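Long-range contact in monoglyceride lipase (Saccharomyces cerevisiae, PDB 4ZWN), which hydrolyses monoacylglycerols to free fatty acids and glycerol, prefers monounsaturated substrates, and also takes part in the breakdown of fatty acid ethyl esters: residues A[192-203]-A[228-237]. The protein carries 2 engineered substitutions. Sequence-based numbering, arbitrary orientation.
Sequences LAKFSPRVRIDT and PLYGSFRQIH. Engineered in segment 192-203: Ser196 (natural residue Leu).
Ile201 and Gly231 form an antiparallel hydrogen-bonded pair, Ile201 N donating to Gly231 O (2.8 Å) and Gly231 N to Ile201 O. Beyond it the backbone bonding passes to the first turn of helix 233-248: Phe233 N meets Val199 O at 3.0 Å, and Arg234 N donates to Pro197 O (3.1 Å). Ser232, the N-cap, takes the Gln235 N-H on its OG. Among apolar groups, the Phe233 ring lies against the bend of 192-203. Val199 CG1, turned anti to its own N (chi1 167°), lies over one ring face, 3.9 Å from the centroid in a CH-pi contact, while Ile201 CG2 approaches the ring edge in plane and also touches Ile236 CD1 (3.7 Å). Leu192 CB meets Phe233 CE2 at 4.0 Å. With an alanine at Phe233, Val199 CG1 would probably lose the ring face it rests on and a gap would open between Leu192, Val199 and Ile201. Ala193 CB packs on His237 CB (3.5 Å) and over a face of the Arg234 guanidinium, whose NH1 is salt-bridged to Asp238. Among polar groups, Arg200 NH2 comes to 3.7 Å from Tyr230 CG, the guanidinium and ring planes 42° apart, and Arg200 NE donates to Lys108 O. A water joins Thr203 N to Leu229 O. The Leu229 side chain lies about 10 Å from that of the probable nucleophile Ser144. Such a two-stranded antiparallel pairing, separate from the central sheet, is consistent with the cap region of an alpha/beta hydrolase lipase.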
loop_
_atom_site.group_PDB
_atom_site.type_symbol
_atom_site.label_atom_id
_atom_site.label_comp_id
_atom_site.label_asym_id
_atom_site.label_seq_id
_atom_site.Cartn_x
_atom_site.Cartn_y
_atom_site.Cartn_z
ATOM N N LEU A 192 20.387 -13.760 3.418
ATOM C CA LEU A 192 21.733 -13.326 3.031
ATOM C C LEU A 192 21.904 -11.811 3.078
ATOM O O LEU A 192 22.946 -11.293 2.684
ATOM C CB LEU A 192 22.072 -13.827 1.625
ATOM C CG LEU A 192 22.201 -15.337 1.422
ATOM C CD1 LEU A 192 22.580 -15.671 -0.014
ATOM C CD2 LEU A 192 23.212 -15.913 2.388
ATOM N N ALA A 193 20.886 -11.112 3.571
ATOM C CA ALA A 193 20.870 -9.649 3.564
ATOM C C ALA A 193 22.030 -9.032 4.345
ATOM O O ALA A 193 22.790 -8.246 3.793
ATOM C CB ALA A 193 19.554 -9.145 4.109
ATOM N N LYS A 194 22.154 -9.375 5.625
ATOM C CA LYS A 194 23.231 -8.858 6.470
ATOM C C LYS A 194 24.598 -8.943 5.774
ATOM O O LYS A 194 25.312 -7.943 5.684
ATOM C CB LYS A 194 23.263 -9.611 7.804
ATOM C CG LYS A 194 22.906 -8.761 9.020
ATOM C CD LYS A 194 24.081 -7.906 9.485
ATOM C CE LYS A 194 23.766 -7.229 10.809
ATOM N NZ LYS A 194 23.090 -8.178 11.737
ATOM N N PHE A 195 24.937 -10.130 5.272
ATOM C CA PHE A 195 26.204 -10.384 4.571
ATOM C C PHE A 195 26.322 -9.576 3.271
ATOM O O PHE A 195 27.337 -8.921 3.025
ATOM C CB PHE A 195 26.329 -11.890 4.267
ATOM C CG PHE A 195 27.730 -12.358 3.901
ATOM C CD1 PHE A 195 28.432 -13.195 4.757
ATOM C CD2 PHE A 195 28.322 -12.006 2.692
ATOM C CE1 PHE A 195 29.702 -13.652 4.429
ATOM C CE2 PHE A 195 29.595 -12.456 2.362
ATOM C CZ PHE A 195 30.283 -13.279 3.230
ATOM N N SER A 196 25.287 -9.655 2.436
ATOM C CA SER A 196 25.296 -9.045 1.105
ATOM C C SER A 196 24.080 -8.142 0.876
ATOM O O SER A 196 23.170 -8.496 0.123
ATOM C CB SER A 196 25.327 -10.133 0.031
ATOM O OG SER A 196 26.213 -11.184 0.377
ATOM N N PRO A 197 24.060 -6.966 1.518
ATOM C CA PRO A 197 22.864 -6.116 1.514
ATOM C C PRO A 197 22.578 -5.435 0.180
ATOM O O PRO A 197 21.409 -5.286 -0.176
ATOM C CB PRO A 197 23.179 -5.073 2.591
ATOM C CG PRO A 197 24.663 -5.005 2.626
ATOM C CD PRO A 197 25.142 -6.398 2.342
ATOM N N ARG A 198 23.614 -5.034 -0.550
ATOM C CA ARG A 198 23.405 -4.232 -1.750
ATOM C C ARG A 198 23.221 -5.066 -3.013
ATOM O O ARG A 198 23.041 -4.517 -4.097
ATOM C CB ARG A 198 24.564 -3.258 -1.931
ATOM C CG ARG A 198 24.523 -2.079 -0.970
ATOM C CD ARG A 198 25.861 -1.385 -0.953
ATOM N NE ARG A 198 26.930 -2.369 -0.825
ATOM C CZ ARG A 198 28.223 -2.071 -0.767
ATOM N NH1 ARG A 198 28.622 -0.807 -0.821
ATOM N NH2 ARG A 198 29.117 -3.043 -0.653
ATOM N N VAL A 199 23.261 -6.386 -2.881
ATOM C CA VAL A 199 22.946 -7.246 -4.014
ATOM C C VAL A 199 21.493 -7.031 -4.430
ATOM O O VAL A 199 20.574 -7.212 -3.634
ATOM C CB VAL A 199 23.184 -8.731 -3.693
ATOM C CG1 VAL A 199 22.545 -9.611 -4.753
ATOM C CG2 VAL A 199 24.675 -9.014 -3.587
ATOM N N ARG A 200 21.293 -6.623 -5.676
ATOM C CA ARG A 200 19.954 -6.348 -6.174
ATOM C C ARG A 200 19.465 -7.496 -7.046
ATOM O O ARG A 200 20.258 -8.154 -7.718
ATOM C CB ARG A 200 19.937 -5.020 -6.937
ATOM C CG ARG A 200 19.988 -3.813 -6.002
ATOM C CD ARG A 200 20.540 -2.563 -6.662
ATOM N NE ARG A 200 19.717 -2.107 -7.775
ATOM C CZ ARG A 200 20.033 -2.288 -9.051
ATOM N NH1 ARG A 200 21.158 -2.916 -9.372
ATOM N NH2 ARG A 200 19.229 -1.841 -10.005
ATOM N N ILE A 201 18.161 -7.748 -7.020
ATOM C CA ILE A 201 17.624 -8.933 -7.673
ATOM C C ILE A 201 16.222 -8.721 -8.251
ATOM O O ILE A 201 15.413 -7.969 -7.706
ATOM C CB ILE A 201 17.619 -10.126 -6.689
ATOM C CG1 ILE A 201 17.487 -11.443 -7.444
ATOM C CG2 ILE A 201 16.526 -9.977 -5.633
ATOM C CD1 ILE A 201 17.949 -12.618 -6.646
ATOM N N ASP A 202 15.961 -9.378 -9.378
ATOM C CA ASP A 202 14.679 -9.300 -10.072
ATOM C C ASP A 202 14.057 -10.689 -10.164
ATOM O O ASP A 202 14.530 -11.544 -10.912
ATOM C CB ASP A 202 14.863 -8.693 -11.468
ATOM C CG ASP A 202 13.564 -8.612 -12.255
ATOM O OD1 ASP A 202 12.475 -8.673 -11.645
ATOM O OD2 ASP A 202 13.634 -8.476 -13.495
ATOM N N THR A 203 12.995 -10.910 -9.398
ATOM C CA THR A 203 12.390 -12.233 -9.292
ATOM C C THR A 203 11.277 -12.442 -10.310
ATOM O O THR A 203 10.769 -13.551 -10.467
ATOM C CB THR A 203 11.826 -12.473 -7.884
ATOM O OG1 THR A 203 10.783 -11.526 -7.615
ATOM C CG2 THR A 203 12.925 -12.322 -6.851
ATOM N N PRO A 228 11.931 -3.976 -15.848
ATOM C CA PRO A 228 12.222 -4.967 -14.808
ATOM C C PRO A 228 12.055 -4.408 -13.398
ATOM O O PRO A 228 12.052 -3.194 -13.205
ATOM C CB PRO A 228 13.681 -5.335 -15.078
ATOM C CG PRO A 228 14.260 -4.098 -15.655
ATOM C CD PRO A 228 13.165 -3.460 -16.469
ATOM N N LEU A 229 11.921 -5.301 -12.425
ATOM C CA LEU A 229 11.726 -4.904 -11.038
ATOM C C LEU A 229 12.897 -5.340 -10.160
ATOM O O LEU A 229 13.050 -6.523 -9.857
ATOM C CB LEU A 229 10.419 -5.491 -10.503
ATOM C CG LEU A 229 10.196 -5.372 -8.995
ATOM C CD1 LEU A 229 10.327 -3.921 -8.544
ATOM C CD2 LEU A 229 8.840 -5.951 -8.617
ATOM N N TYR A 230 13.716 -4.377 -9.743
ATOM C CA TYR A 230 14.874 -4.679 -8.909
ATOM C C TYR A 230 14.636 -4.348 -7.441
ATOM O O TYR A 230 14.081 -3.300 -7.109
ATOM C CB TYR A 230 16.108 -3.924 -9.407
ATOM C CG TYR A 230 16.445 -4.197 -10.851
ATOM C CD1 TYR A 230 16.953 -5.429 -11.244
ATOM C CD2 TYR A 230 16.258 -3.224 -11.823
ATOM C CE1 TYR A 230 17.258 -5.686 -12.565
ATOM C CE2 TYR A 230 16.564 -3.467 -13.144
ATOM C CZ TYR A 230 17.064 -4.701 -13.512
ATOM O OH TYR A 230 17.369 -4.946 -14.831
ATOM N N GLY A 231 15.066 -5.253 -6.569
ATOM C CA GLY A 231 15.037 -5.016 -5.139
ATOM C C GLY A 231 16.326 -5.483 -4.490
ATOM O O GLY A 231 16.850 -6.540 -4.838
ATOM N N SER A 232 16.846 -4.695 -3.552
ATOM C CA SER A 232 18.066 -5.066 -2.845
ATOM C C SER A 232 17.752 -6.045 -1.722
ATOM O O SER A 232 16.634 -6.066 -1.213
ATOM C CB SER A 232 18.765 -3.832 -2.277
ATOM O OG SER A 232 18.056 -3.324 -1.160
ATOM N N PHE A 233 18.739 -6.850 -1.337
ATOM C CA PHE A 233 18.566 -7.791 -0.235
ATOM C C PHE A 233 18.177 -7.053 1.044
ATOM O O PHE A 233 17.363 -7.543 1.827
ATOM C CB PHE A 233 19.840 -8.611 -0.004
ATOM C CG PHE A 233 20.034 -9.733 -0.989
ATOM C CD1 PHE A 233 19.211 -9.856 -2.095
ATOM C CD2 PHE A 233 21.036 -10.674 -0.799
ATOM C CE1 PHE A 233 19.389 -10.886 -2.998
ATOM C CE2 PHE A 233 21.215 -11.708 -1.696
ATOM C CZ PHE A 233 20.390 -11.815 -2.797
ATOM N N ARG A 234 18.756 -5.873 1.246
ATOM C CA ARG A 234 18.468 -5.076 2.433
ATOM C C ARG A 234 17.007 -4.645 2.428
ATOM O O ARG A 234 16.314 -4.778 3.435
ATOM C CB ARG A 234 19.403 -3.861 2.511
ATOM C CG ARG A 234 19.179 -2.923 3.704
ATOM C CD ARG A 234 18.823 -3.653 4.999
ATOM N NE ARG A 234 19.868 -4.552 5.482
ATOM C CZ ARG A 234 19.667 -5.491 6.402
ATOM N NH1 ARG A 234 18.459 -5.657 6.929
ATOM N NH2 ARG A 234 20.666 -6.269 6.793
ATOM N N GLN A 235 16.545 -4.142 1.288
ATOM C CA GLN A 235 15.153 -3.741 1.133
ATOM C C GLN A 235 14.211 -4.914 1.381
ATOM O O GLN A 235 13.268 -4.814 2.170
ATOM C CB GLN A 235 14.908 -3.169 -0.264
ATOM C CG GLN A 235 13.449 -2.842 -0.543
ATOM C CD GLN A 235 13.169 -2.596 -2.014
ATOM O OE1 GLN A 235 13.753 -3.236 -2.883
ATOM N NE2 GLN A 235 12.266 -1.665 -2.299
ATOM N N ILE A 236 14.482 -6.025 0.702
ATOM C CA ILE A 236 13.635 -7.208 0.780
ATOM C C ILE A 236 13.569 -7.777 2.200
ATOM O O ILE A 236 12.485 -8.073 2.704
ATOM C CB ILE A 236 14.122 -8.294 -0.195
ATOM C CG1 ILE A 236 14.032 -7.775 -1.631
ATOM C CG2 ILE A 236 13.300 -9.563 -0.042
ATOM C CD1 ILE A 236 14.698 -8.664 -2.648
ATOM N N HIS A 237 14.725 -7.914 2.840
ATOM C CA HIS A 237 14.789 -8.396 4.215
ATOM C C HIS A 237 13.933 -7.549 5.144
ATOM O O HIS A 237 13.225 -8.068 6.006
ATOM C CB HIS A 237 16.233 -8.397 4.715
ATOM C CG HIS A 237 16.374 -8.712 6.174
ATOM N ND1 HIS A 237 16.223 -7.759 7.160
ATOM C CD2 HIS A 237 16.667 -9.869 6.813
ATOM C CE1 HIS A 237 16.409 -8.319 8.342
ATOM N NE2 HIS A 237 16.681 -9.600 8.159
HETATM O O HOH W 1 11.991 -8.800 -7.988
#